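Local coordinates for probable N-glycosylase/DNA lyase (Thermotoga maritima, PDB 3N0U), which probably belongs to the DNA glycosylases of the helix-hairpin-helix clan and is mainly helical, without strands, at residues 21-26 / 209-214; 37-42 / 151-156; 49-54 / 104-109; 90-93 / 98-101. All blocks are in the same frame, centred on the assembly; numbering follows the deposited sequence. Where two conformers were deposited one is given.

Contact 1. Residues 21-26 / 209-214; sequences ERIREE and LWYLVK
I23 overlaps one side of the Y211 ring, its CB lying 3.6 Å from CE2 of the tyrosine, while the two side chains lie alongside, running in opposed directions. The isoleucine approaches the ring obliquely along the CD2-CE2 side. Its CG2 branch rests against CE2; on the CG1-CD1 branch, CD1 lies by Y211 CD2, and I23 CG1 reaches the tip of L212, 3.8 Å from L212 CD2. These residues join helix 13-44 near its start to helix 202-214 at the end of the chain; the two short segments cross almost perpendicularly, at 93°, with axes 10.1 Å apart. Such a crossing confines the contact to a few residues, and L165 of helix 160-168 as well as L16 and L20 of helix 13-44 continue the packing around L212.

A chi1 of -176° turns the Y211 ring away from the backbone N and across to helix 13-44, setting the hydroxyl beside E26. There Y211 OH donates to E26 OE1 at 2.6 Å, using the anti lone pair of that oxygen. The carboxylate stands nearly upright against the ring, the planes 86° apart, and OE1 sits at the ring edge.

A surface contact thus pairs a small hydrocarbon patch with one short, polar bond. The donated proton fixes the rotation of the tyrosine hydroxyl and would be expected to stabilise the charged form of E26, which is otherwise exposed.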
loop_
_atom_site.group_PDB
_atom_site.type_symbol
_atom_site.label_atom_id
_atom_site.label_comp_id
_atom_site.label_asym_id
_atom_site.label_seq_id
_atom_site.Cartn_x
_atom_site.Cartn_y
_atom_site.Cartn_z
ATOM N N GLU A 21 -8.344 20.118 3.865
ATOM C CA GLU A 21 -8.405 21.229 2.935
ATOM C C GLU A 21 -7.292 22.235 3.172
ATOM O O GLU A 21 -6.806 22.826 2.230
ATOM C CB GLU A 21 -9.755 21.929 2.968
ATOM C CG GLU A 21 -10.936 21.046 2.553
ATOM C CD GLU A 21 -11.008 20.701 1.080
ATOM O OE1 GLU A 21 -10.028 20.917 0.348
ATOM O OE2 GLU A 21 -12.068 20.176 0.652
ATOM N N ARG A 22 -6.865 22.406 4.426
ATOM C CA ARG A 22 -5.805 23.360 4.706
ATOM C C ARG A 22 -4.441 22.907 4.193
ATOM O O ARG A 22 -3.579 23.751 3.920
ATOM C CB ARG A 22 -5.688 23.634 6.202
ATOM C CG ARG A 22 -6.867 24.350 6.830
ATOM C CD ARG A 22 -6.598 24.567 8.318
ATOM N NE ARG A 22 -7.790 25.010 9.032
ATOM C CZ ARG A 22 -8.507 24.249 9.860
ATOM N NH1 ARG A 22 -8.148 22.994 10.110
ATOM N NH2 ARG A 22 -9.582 24.755 10.455
ATOM N N ILE A 23 -4.233 21.598 4.060
ATOM C CA ILE A 23 -2.951 21.111 3.536
ATOM C C ILE A 23 -3.025 20.751 2.071
ATOM O O ILE A 23 -2.016 20.406 1.470
ATOM C CB ILE A 23 -2.346 19.920 4.347
ATOM C CG1 ILE A 23 -3.282 18.722 4.447
ATOM C CG2 ILE A 23 -1.956 20.382 5.760
ATOM C CD1 ILE A 23 -3.418 17.893 3.194
ATOM N N ARG A 24 -4.211 20.842 1.485
ATOM C CA ARG A 24 -4.408 20.321 0.139
ATOM C C ARG A 24 -3.511 20.976 -0.895
ATOM O O ARG A 24 -2.875 20.298 -1.697
ATOM C CB ARG A 24 -5.865 20.474 -0.267
ATOM C CG ARG A 24 -6.219 19.731 -1.534
ATOM C CD ARG A 24 -7.701 19.970 -1.858
ATOM N NE ARG A 24 -8.211 18.970 -2.793
ATOM C CZ ARG A 24 -9.445 18.499 -2.784
ATOM N NH1 ARG A 24 -9.776 17.581 -3.670
ATOM N NH2 ARG A 24 -10.358 18.958 -1.914
ATOM N N GLU A 25 -3.429 22.299 -0.872
ATOM C CA GLU A 25 -2.705 23.005 -1.922
ATOM C C GLU A 25 -1.232 22.647 -1.866
ATOM O O GLU A 25 -0.610 22.405 -2.886
ATOM C CB GLU A 25 -2.872 24.508 -1.750
ATOM C CG GLU A 25 -2.131 25.333 -2.782
ATOM C CD GLU A 25 -2.186 26.826 -2.475
ATOM O OE1 GLU A 25 -1.148 27.512 -2.631
ATOM O OE2 GLU A 25 -3.268 27.312 -2.070
ATOM N N GLU A 26 -0.682 22.600 -0.667
ATOM C CA GLU A 26 0.740 22.333 -0.538
ATOM C C GLU A 26 1.095 20.882 -0.811
ATOM O O GLU A 26 2.206 20.584 -1.260
ATOM C CB GLU A 26 1.273 22.789 0.833
ATOM C CG GLU A 26 0.869 21.965 2.024
ATOM C CD GLU A 26 1.160 22.695 3.328
ATOM O OE1 GLU A 26 1.711 22.078 4.263
ATOM O OE2 GLU A 26 0.807 23.879 3.418
ATOM N N LEU A 209 -4.184 11.882 3.406
ATOM C CA LEU A 209 -4.319 11.458 4.804
ATOM C C LEU A 209 -2.946 11.289 5.445
ATOM O O LEU A 209 -2.714 11.674 6.597
ATOM C CB LEU A 209 -5.094 10.150 4.901
ATOM C CG LEU A 209 -6.594 10.220 4.605
ATOM C CD1 LEU A 209 -7.185 8.824 4.662
ATOM C CD2 LEU A 209 -7.320 11.135 5.577
ATOM N N TRP A 210 -2.013 10.703 4.708
ATOM C CA TRP A 210 -0.687 10.484 5.285
ATOM C C TRP A 210 0.135 11.758 5.420
ATOM O O TRP A 210 0.996 11.847 6.299
ATOM C CB TRP A 210 0.088 9.424 4.503
ATOM C CG TRP A 210 -0.073 8.063 5.091
ATOM C CD1 TRP A 210 -0.909 7.072 4.677
ATOM C CD2 TRP A 210 0.620 7.557 6.227
ATOM N NE1 TRP A 210 -0.773 5.972 5.484
ATOM C CE2 TRP A 210 0.168 6.244 6.443
ATOM C CE3 TRP A 210 1.592 8.088 7.079
ATOM C CZ2 TRP A 210 0.647 5.456 7.481
ATOM C CZ3 TRP A 210 2.075 7.301 8.107
ATOM C CH2 TRP A 210 1.599 6.000 8.301
ATOM N N TYR A 211 -0.141 12.749 4.579
ATOM C CA TYR A 211 0.532 14.043 4.671
ATOM C C TYR A 211 0.292 14.684 6.040
ATOM O O TYR A 211 1.142 15.387 6.562
ATOM C CB TYR A 211 0.084 14.976 3.534
ATOM C CG TYR A 211 0.810 16.294 3.525
ATOM C CD1 TYR A 211 2.005 16.427 2.858
ATOM C CD2 TYR A 211 0.333 17.392 4.244
ATOM C CE1 TYR A 211 2.696 17.624 2.864
ATOM C CE2 TYR A 211 1.009 18.579 4.243
ATOM C CZ TYR A 211 2.206 18.687 3.572
ATOM O OH TYR A 211 2.912 19.861 3.582
ATOM N N LEU A 212 -0.849 14.397 6.632
ATOM C CA LEU A 212 -1.195 14.998 7.925
ATOM C C LEU A 212 -0.184 14.723 9.028
ATOM O O LEU A 212 -0.042 15.529 9.934
ATOM C CB LEU A 212 -2.564 14.509 8.400
ATOM C CG LEU A 212 -3.760 14.860 7.527
ATOM C CD1 LEU A 212 -5.038 14.241 8.147
ATOM C CD2 LEU A 212 -3.896 16.339 7.387
ATOM N N VAL A 213 0.500 13.582 8.969
ATOM C CA VAL A 213 1.356 13.149 10.066
ATOM C C VAL A 213 2.593 14.040 10.204
ATOM O O VAL A 213 2.815 14.710 11.245
ATOM C CB VAL A 213 1.819 11.688 9.832
ATOM C CG1 VAL A 213 2.737 11.217 10.949
ATOM C CG2 VAL A 213 0.615 10.767 9.700
ATOM N N LYS A 214 3.408 14.051 9.154
ATOM C CA LYS A 214 4.704 14.708 9.198
ATOM C C LYS A 214 4.947 15.563 7.955
ATOM O O LYS A 214 6.032 16.086 7.760
ATOM C CB LYS A 214 5.818 13.659 9.334
ATOM C CG LYS A 214 5.964 13.107 10.748
ATOM C CD LYS A 214 7.049 12.041 10.850
ATOM C CE LYS A 214 8.427 12.642 11.128
ATOM N NZ LYS A 214 9.107 13.154 9.902
#

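Contact 2. Residues 37-42 / 151-156; sequences EFKRLG and GVEDLA
A Schellman motif ends helix 140-148, and its C-prime residue, G151, packs against helix 13-44: K39 and G151 have the nearest CA atoms of the two segments, 4.2 Å apart. V152 N returns to L147 O and G151 N to R148 O, so the glycine, with its positive phi of 110°, presents bare backbone to the helix. Near it lies F38, whose CB is 3.7 Å from G151 N; the phenyl ring then leads away, to meet F35 edge-to-face and to pack on R148 and N149. F38 O also faces G151 N, but at a poor angle, and it is instead the acceptor for G42 N within its own helix.

The polar part of the contact belongs to K39. Bends at chi3 (125°) and chi4 (49°) curl the chain back over the loop, where NZ forms a salt bridge to E153. A second, weak bond runs from K39 NZ to G151 O at 3.2 Å, so that the ammonium ties together two points of the loop. E153 is itself steadied by S201, which is hydrogen-bonded to its OE1. The remaining oxygen, E153 OE2, receives K39 NZ at 3.0 Å through its anti lone pair.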
loop_
_atom_site.group_PDB
_atom_site.type_symbol
_atom_site.label_atom_id
_atom_site.label_comp_id
_atom_site.label_asym_id
_atom_site.label_seq_id
_atom_site.Cartn_x
_atom_site.Cartn_y
_atom_site.Cartn_z
ATOM N N GLU A 37 4.317 8.404 -10.717
ATOM C CA GLU A 37 5.262 7.305 -10.593
ATOM C C GLU A 37 4.505 5.973 -10.476
ATOM O O GLU A 37 4.884 4.964 -11.077
ATOM C CB GLU A 37 6.204 7.538 -9.403
ATOM C CG GLU A 37 7.078 8.799 -9.578
ATOM C CD GLU A 37 7.786 9.261 -8.313
ATOM O OE1 GLU A 37 7.614 8.624 -7.257
ATOM O OE2 GLU A 37 8.520 10.278 -8.386
ATOM N N PHE A 38 3.400 5.978 -9.742
ATOM C CA PHE A 38 2.582 4.774 -9.641
ATOM C C PHE A 38 2.029 4.395 -11.009
ATOM O O PHE A 38 2.049 3.227 -11.382
ATOM C CB PHE A 38 1.395 4.984 -8.697
ATOM C CG PHE A 38 1.778 5.280 -7.260
ATOM C CD1 PHE A 38 3.020 4.944 -6.753
ATOM C CD2 PHE A 38 0.847 5.838 -6.418
ATOM C CE1 PHE A 38 3.336 5.198 -5.433
ATOM C CE2 PHE A 38 1.149 6.102 -5.094
ATOM C CZ PHE A 38 2.394 5.771 -4.595
ATOM N N LYS A 39 1.497 5.380 -11.733
ATOM C CA LYS A 39 0.903 5.115 -13.050
ATOM C C LYS A 39 1.960 4.578 -14.014
ATOM O O LYS A 39 1.672 3.691 -14.827
ATOM C CB LYS A 39 0.193 6.356 -13.617
ATOM C CG LYS A 39 -1.076 6.713 -12.853
ATOM C CD LYS A 39 -1.989 7.647 -13.637
ATOM C CE LYS A 39 -3.400 7.066 -13.785
ATOM N NZ LYS A 39 -3.989 6.568 -12.489
ATOM N N ARG A 40 3.179 5.096 -13.900
ATOM C CA ARG A 40 4.288 4.680 -14.758
ATOM C C ARG A 40 4.589 3.211 -14.521
ATOM O O ARG A 40 4.824 2.471 -15.471
ATOM C CB ARG A 40 5.549 5.535 -14.522
ATOM C CG ARG A 40 6.786 5.051 -15.282
ATOM C CD ARG A 40 8.015 5.859 -14.917
ATOM N NE ARG A 40 7.733 7.292 -14.935
ATOM C CZ ARG A 40 8.049 8.140 -13.959
ATOM N NH1 ARG A 40 8.676 7.712 -12.872
ATOM N NH2 ARG A 40 7.742 9.425 -14.072
ATOM N N LEU A 41 4.556 2.779 -13.261
ATOM C CA LEU A 41 4.830 1.384 -12.931
ATOM C C LEU A 41 3.755 0.476 -13.549
ATOM O O LEU A 41 4.066 -0.519 -14.178
ATOM C CB LEU A 41 4.894 1.212 -11.408
ATOM C CG LEU A 41 5.060 -0.224 -10.924
ATOM C CD1 LEU A 41 6.342 -0.862 -11.501
ATOM C CD2 LEU A 41 5.064 -0.307 -9.411
ATOM N N GLY A 42 2.484 0.815 -13.363
ATOM C CA GLY A 42 1.420 0.023 -13.951
ATOM C C GLY A 42 1.434 -0.001 -15.478
ATOM O O GLY A 42 1.135 -1.029 -16.097
ATOM N N GLY A 151 -0.903 2.335 -9.728
ATOM C CA GLY A 151 -1.765 3.335 -10.334
ATOM C C GLY A 151 -3.255 3.168 -10.086
ATOM O O GLY A 151 -4.047 4.007 -10.533
ATOM N N VAL A 152 -3.659 2.106 -9.388
ATOM C CA VAL A 152 -5.089 1.902 -9.120
ATOM C C VAL A 152 -5.622 2.946 -8.133
ATOM O O VAL A 152 -5.001 3.217 -7.096
ATOM C CB VAL A 152 -5.373 0.475 -8.587
ATOM C CG1 VAL A 152 -6.811 0.339 -8.100
ATOM C CG2 VAL A 152 -5.073 -0.573 -9.677
ATOM N N GLU A 153 -6.759 3.553 -8.450
ATOM C CA GLU A 153 -7.292 4.602 -7.589
ATOM C C GLU A 153 -8.512 4.208 -6.768
ATOM O O GLU A 153 -8.906 4.943 -5.852
ATOM C CB GLU A 153 -7.591 5.845 -8.431
ATOM C CG GLU A 153 -6.294 6.513 -8.944
ATOM C CD GLU A 153 -6.500 7.830 -9.682
ATOM O OE1 GLU A 153 -7.102 8.768 -9.095
ATOM O OE2 GLU A 153 -6.022 7.934 -10.839
ATOM N N ASP A 154 -9.073 3.037 -7.061
ATOM C CA ASP A 154 -10.365 2.614 -6.536
ATOM C C ASP A 154 -10.349 2.106 -5.093
ATOM O O ASP A 154 -11.420 1.958 -4.488
ATOM C CB ASP A 154 -10.911 1.478 -7.420
ATOM C CG ASP A 154 -10.815 1.788 -8.916
ATOM O OD1 ASP A 154 -9.682 1.894 -9.460
ATOM O OD2 ASP A 154 -11.879 1.890 -9.554
ATOM N N LEU A 155 -9.159 1.835 -4.550
ATOM C CA LEU A 155 -9.032 1.057 -3.302
ATOM C C LEU A 155 -8.431 1.864 -2.162
ATOM O O LEU A 155 -7.550 2.675 -2.383
ATOM C CB LEU A 155 -8.155 -0.180 -3.533
ATOM C CG LEU A 155 -8.568 -1.092 -4.701
ATOM C CD1 LEU A 155 -7.624 -2.312 -4.742
ATOM C CD2 LEU A 155 -10.050 -1.515 -4.590
ATOM N N ALA A 156 -8.938 1.646 -0.950
ATOM C CA ALA A 156 -8.339 2.203 0.257
ATOM C C ALA A 156 -7.302 1.279 0.850
ATOM O O ALA A 156 -7.405 0.045 0.746
ATOM C CB ALA A 156 -9.405 2.455 1.298
#

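Contact 3. Residues 49-54 / 104-109; sequences DLFCEL and EFIVEN
F51, on helix 47-59, drives the edge of its ring into helix 99-109, in a roughly antiparallel helix pair that forms part of the all-helical glycosylase fold. The segment axes run at 151° to each other and approach to 11.0 Å at their closest, a spacing that a large aromatic residue can bridge. F51 places CG anti to the backbone N (chi1 -170°), which brings the far end of the ring to helix 99-109.

The tight part lies at that far end. F51 CZ comes to 3.4 Å from I106 O and F51 CE2 to 3.3 Å from N109 O, both oxygens meeting the ring near its plane. The approach directs the weakly positive C-H edge at two backbone carbonyls, an arrangement that is probably mildly attractive. Hydrocarbon closes in alongside: I106 CG2 is 3.9 Å from F51 CE1, and N109 CB lies equally far from F51 CE2. L113 and L116 also pack on F51.

By comparison, the L54 side is loose. L54 CD2 approaches N109 ND2 no closer than 4.4 Å, and no hydrogen bond links the two segments.

The amide of N109 serves a different neighbour, although CB packs on F51. Its side chain is about 7 Å from the bound sodium ion, which is coordinated by V132, A135 and I138. N109 OD1 accepts a hydrogen bond from K136 N, in the loop that carries two of those residues.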
loop_
_atom_site.group_PDB
_atom_site.type_symbol
_atom_site.label_atom_id
_atom_site.label_comp_id
_atom_site.label_asym_id
_atom_site.label_seq_id
_atom_site.Cartn_x
_atom_site.Cartn_y
_atom_site.Cartn_z
ATOM N N ASP A 49 9.579 -5.554 -12.423
ATOM C CA ASP A 49 9.337 -4.272 -11.767
ATOM C C ASP A 49 8.123 -4.372 -10.818
ATOM O O ASP A 49 8.112 -3.843 -9.689
ATOM C CB ASP A 49 9.036 -3.181 -12.801
ATOM C CG ASP A 49 10.224 -2.824 -13.679
ATOM O OD1 ASP A 49 11.389 -3.033 -13.257
ATOM O OD2 ASP A 49 9.979 -2.298 -14.805
ATOM N N LEU A 50 7.073 -5.025 -11.285
ATOM C CA LEU A 50 5.879 -5.175 -10.475
ATOM C C LEU A 50 6.176 -6.077 -9.277
ATOM O O LEU A 50 5.690 -5.843 -8.176
ATOM C CB LEU A 50 4.741 -5.766 -11.311
ATOM C CG LEU A 50 4.219 -4.844 -12.417
ATOM C CD1 LEU A 50 3.265 -5.594 -13.289
ATOM C CD2 LEU A 50 3.529 -3.636 -11.819
ATOM N N PHE A 51 6.988 -7.104 -9.487
ATOM C CA PHE A 51 7.351 -8.002 -8.401
ATOM C C PHE A 51 8.114 -7.273 -7.293
ATOM O O PHE A 51 7.943 -7.555 -6.102
ATOM C CB PHE A 51 8.202 -9.175 -8.906
ATOM C CG PHE A 51 8.397 -10.226 -7.866
ATOM C CD1 PHE A 51 9.543 -10.254 -7.086
ATOM C CD2 PHE A 51 7.388 -11.129 -7.602
ATOM C CE1 PHE A 51 9.698 -11.220 -6.106
ATOM C CE2 PHE A 51 7.528 -12.065 -6.616
ATOM C CZ PHE A 51 8.679 -12.110 -5.864
ATOM N N CYS A 52 8.961 -6.336 -7.676
ATOM C CA CYS A 52 9.703 -5.594 -6.668
ATOM C C CYS A 52 8.758 -4.709 -5.853
ATOM O O CYS A 52 8.952 -4.543 -4.647
ATOM C CB CYS A 52 10.813 -4.775 -7.308
ATOM S SG CYS A 52 12.150 -5.799 -7.955
ATOM N N GLU A 53 7.727 -4.174 -6.485
ATOM C CA GLU A 53 6.733 -3.397 -5.761
ATOM C C GLU A 53 5.896 -4.292 -4.849
ATOM O O GLU A 53 5.558 -3.919 -3.742
ATOM C CB GLU A 53 5.824 -2.641 -6.717
ATOM C CG GLU A 53 5.020 -1.531 -6.035
ATOM C CD GLU A 53 5.916 -0.429 -5.496
ATOM O OE1 GLU A 53 7.105 -0.338 -5.897
ATOM O OE2 GLU A 53 5.455 0.313 -4.625
ATOM N N LEU A 54 5.543 -5.481 -5.319
ATOM C CA LEU A 54 4.853 -6.424 -4.459
ATOM C C LEU A 54 5.721 -6.744 -3.234
ATOM O O LEU A 54 5.219 -6.824 -2.111
ATOM C CB LEU A 54 4.507 -7.707 -5.233
ATOM C CG LEU A 54 3.707 -8.717 -4.437
ATOM C CD1 LEU A 54 2.297 -8.182 -4.126
ATOM C CD2 LEU A 54 3.636 -10.022 -5.219
ATOM N N GLU A 104 11.100 -15.440 3.136
ATOM C CA GLU A 104 10.392 -16.647 2.740
ATOM C C GLU A 104 9.147 -16.312 1.932
ATOM O O GLU A 104 8.870 -16.954 0.904
ATOM C CB GLU A 104 10.037 -17.477 3.976
ATOM C CG GLU A 104 11.256 -18.148 4.606
ATOM C CD GLU A 104 10.990 -18.863 5.912
ATOM O OE1 GLU A 104 9.835 -18.887 6.369
ATOM O OE2 GLU A 104 11.960 -19.420 6.475
ATOM N N PHE A 105 8.407 -15.302 2.379
ATOM C CA PHE A 105 7.241 -14.834 1.637
ATOM C C PHE A 105 7.613 -14.424 0.220
ATOM O O PHE A 105 6.952 -14.816 -0.740
ATOM C CB PHE A 105 6.584 -13.624 2.310
ATOM C CG PHE A 105 5.948 -13.907 3.637
ATOM C CD1 PHE A 105 5.557 -15.177 4.004
ATOM C CD2 PHE A 105 5.743 -12.868 4.525
ATOM C CE1 PHE A 105 4.970 -15.403 5.241
ATOM C CE2 PHE A 105 5.143 -13.076 5.742
ATOM C CZ PHE A 105 4.762 -14.347 6.110
ATOM N N ILE A 106 8.667 -13.627 0.097
ATOM C CA ILE A 106 9.076 -13.083 -1.203
ATOM C C ILE A 106 9.491 -14.232 -2.134
ATOM O O ILE A 106 9.088 -14.282 -3.321
ATOM C CB ILE A 106 10.180 -12.018 -1.037
ATOM C CG1 ILE A 106 9.564 -10.780 -0.388
ATOM C CG2 ILE A 106 10.811 -11.641 -2.373
ATOM C CD1 ILE A 106 10.583 -9.831 0.229
ATOM N N VAL A 107 10.306 -15.144 -1.627
ATOM C CA VAL A 107 10.750 -16.263 -2.444
ATOM C C VAL A 107 9.530 -17.065 -2.939
ATOM O O VAL A 107 9.440 -17.438 -4.127
ATOM C CB VAL A 107 11.731 -17.168 -1.683
ATOM C CG1 VAL A 107 12.009 -18.424 -2.484
ATOM C CG2 VAL A 107 13.043 -16.439 -1.441
ATOM N N GLU A 108 8.586 -17.331 -2.039
ATOM C CA GLU A 108 7.391 -18.096 -2.400
ATOM C C GLU A 108 6.575 -17.375 -3.462
ATOM O O GLU A 108 5.990 -17.998 -4.350
ATOM C CB GLU A 108 6.517 -18.358 -1.175
ATOM C CG GLU A 108 7.111 -19.287 -0.154
ATOM C CD GLU A 108 6.231 -19.403 1.093
ATOM O OE1 GLU A 108 6.235 -18.466 1.929
ATOM O OE2 GLU A 108 5.519 -20.421 1.222
ATOM N N ASN A 109 6.543 -16.055 -3.380
ATOM C CA ASN A 109 5.737 -15.260 -4.300
ATOM C C ASN A 109 6.285 -15.244 -5.717
ATOM O O ASN A 109 5.624 -14.753 -6.637
ATOM C CB ASN A 109 5.609 -13.832 -3.774
ATOM C CG ASN A 109 4.664 -13.740 -2.635
ATOM O OD1 ASN A 109 3.861 -14.632 -2.426
ATOM N ND2 ASN A 109 4.747 -12.662 -1.877
#

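Contact 4. Residues 90-93 / 98-101; sequences KLRE and YPQK
P99 meets L91 and R92 across a short connection between two consecutive helices: helix 84-93 ends, a few residues intervene, and helix 99-109 begins with the proline directly after its N-cap, Y98. Proline suits this first turn of a helix, where a backbone N-H has no preceding carbonyl within the helix to bond to. The nearest CA pair, L91 and P99, is 5.2 Å apart, so the two helices come close together at the turn.

Polar interactions work around the contact. R92 NH1 forms a salt bridge with E89, one turn earlier on its own helix. On the proline side, Q100 NE2 and K101 NZ engage different oxygens of the E104 carboxylate.

Across the turn, apolar packing makes up one group of contacts. L91 CB sits 3.8 Å from P99 CB, and the leucine continues past the pyrrolidine ring so that L91 CD1 lies 3.7 Å from P99 O. The same leucine also meets I75 of helix 65-75 and R102 and A103 farther along helix 99-109, which is consistent with its burial.

A second group involves backbone. R92 N lies 3.7 Å from P99 CB, a contact of van der Waals kind, with no hydrogen bond passing between the segments.

The third kind is a proline CH2 over a guanidinium face. R92 leaves its helix at a chi1 of -176°, and a bend at chi3 (-65°) swings the guanidinium back over the proline. P99 CG consequently lies over one guanidinium face, 3.9 Å from R92 NH2.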
loop_
_atom_site.group_PDB
_atom_site.type_symbol
_atom_site.label_atom_id
_atom_site.label_comp_id
_atom_site.label_asym_id
_atom_site.label_seq_id
_atom_site.Cartn_x
_atom_site.Cartn_y
_atom_site.Cartn_z
ATOM N N LYS A 90 20.246 -9.784 3.488
ATOM C CA LYS A 90 20.141 -8.395 3.051
ATOM C C LYS A 90 18.995 -7.673 3.768
ATOM O O LYS A 90 19.112 -6.493 4.091
ATOM C CB LYS A 90 19.962 -8.294 1.541
ATOM C CG LYS A 90 21.202 -8.705 0.739
ATOM C CD LYS A 90 21.162 -8.130 -0.653
ATOM C CE LYS A 90 22.497 -8.324 -1.396
ATOM N NZ LYS A 90 22.573 -7.355 -2.518
ATOM N N LEU A 91 17.913 -8.379 4.059
ATOM C CA LEU A 91 16.825 -7.755 4.803
ATOM C C LEU A 91 17.255 -7.469 6.236
ATOM O O LEU A 91 16.867 -6.462 6.807
ATOM C CB LEU A 91 15.565 -8.606 4.784
ATOM C CG LEU A 91 14.922 -8.732 3.415
ATOM C CD1 LEU A 91 13.789 -9.726 3.515
ATOM C CD2 LEU A 91 14.407 -7.390 2.947
ATOM N N ARG A 92 18.073 -8.344 6.808
ATOM C CA ARG A 92 18.580 -8.123 8.161
ATOM C C ARG A 92 19.475 -6.879 8.164
ATOM O O ARG A 92 19.364 -6.024 9.056
ATOM C CB ARG A 92 19.333 -9.370 8.658
ATOM C CG ARG A 92 19.823 -9.289 10.072
ATOM C CD ARG A 92 20.452 -10.639 10.514
ATOM N NE ARG A 92 19.469 -11.734 10.571
ATOM C CZ ARG A 92 19.289 -12.670 9.631
ATOM N NH1 ARG A 92 20.032 -12.689 8.526
ATOM N NH2 ARG A 92 18.354 -13.602 9.798
ATOM N N GLU A 93 20.333 -6.772 7.141
ATOM C CA GLU A 93 21.253 -5.646 6.997
ATOM C C GLU A 93 20.562 -4.277 6.877
ATOM O O GLU A 93 21.091 -3.280 7.371
ATOM C CB GLU A 93 22.172 -5.869 5.778
ATOM C CG GLU A 93 23.177 -7.012 5.940
ATOM C CD GLU A 93 23.954 -7.337 4.659
ATOM O OE1 GLU A 93 23.700 -6.710 3.600
ATOM O OE2 GLU A 93 24.829 -8.233 4.718
ATOM N N TYR A 98 11.914 -8.777 10.820
ATOM C CA TYR A 98 11.459 -10.157 10.569
ATOM C C TYR A 98 12.026 -10.645 9.251
ATOM O O TYR A 98 11.295 -11.043 8.349
ATOM C CB TYR A 98 9.924 -10.227 10.569
ATOM C CG TYR A 98 9.324 -9.613 11.807
ATOM C CD1 TYR A 98 9.409 -10.245 13.034
ATOM C CD2 TYR A 98 8.713 -8.383 11.749
ATOM C CE1 TYR A 98 8.863 -9.669 14.170
ATOM C CE2 TYR A 98 8.172 -7.792 12.884
ATOM C CZ TYR A 98 8.266 -8.440 14.086
ATOM O OH TYR A 98 7.742 -7.840 15.199
ATOM N N PRO A 99 13.353 -10.617 9.129
ATOM C CA PRO A 99 13.971 -10.844 7.821
ATOM C C PRO A 99 13.772 -12.253 7.285
ATOM O O PRO A 99 13.621 -12.419 6.077
ATOM C CB PRO A 99 15.444 -10.547 8.080
ATOM C CG PRO A 99 15.637 -10.807 9.539
ATOM C CD PRO A 99 14.352 -10.361 10.176
ATOM N N GLN A 100 13.815 -13.267 8.141
ATOM C CA GLN A 100 13.676 -14.637 7.653
ATOM C C GLN A 100 12.288 -14.857 7.075
ATOM O O GLN A 100 12.134 -15.359 5.961
ATOM C CB GLN A 100 13.970 -15.656 8.754
ATOM C CG GLN A 100 13.936 -17.085 8.274
ATOM C CD GLN A 100 15.077 -17.445 7.332
ATOM O OE1 GLN A 100 16.197 -16.909 7.415
ATOM N NE2 GLN A 100 14.802 -18.385 6.445
ATOM N N LYS A 101 11.266 -14.474 7.819
ATOM C CA LYS A 101 9.919 -14.742 7.364
ATOM C C LYS A 101 9.569 -13.912 6.127
ATOM O O LYS A 101 8.932 -14.409 5.199
ATOM C CB LYS A 101 8.922 -14.504 8.509
ATOM C CG LYS A 101 7.609 -15.190 8.314
ATOM C CD LYS A 101 7.791 -16.728 8.304
ATOM C CE LYS A 101 7.316 -17.347 7.014
ATOM N NZ LYS A 101 7.176 -18.827 7.165
#

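How the contacts relate
Along the chain the contacts nest: contact 4 lies inside the loop closed by contact 3, which lies inside that of contact 2, and contact 1 encloses them all. The centres of contacts 1 and 2 are about 20 Å apart, and both use the long helix 13-44, which thereby joins the C-terminal helix 202-214 to the loop 151-156. Helix 47-59 follows directly, and L41 packs on D49, L50 and E53, making contacts 2 and 3 touch although their centres are 18 Å apart. Contacts 3 and 4 share helix 99-109, with centres 14 Å apart. The centres of contacts 1 and 3 are 31 Å apart, so the two lie on opposite sides of a chain whose helices 13-44 and 47-59 follow each other.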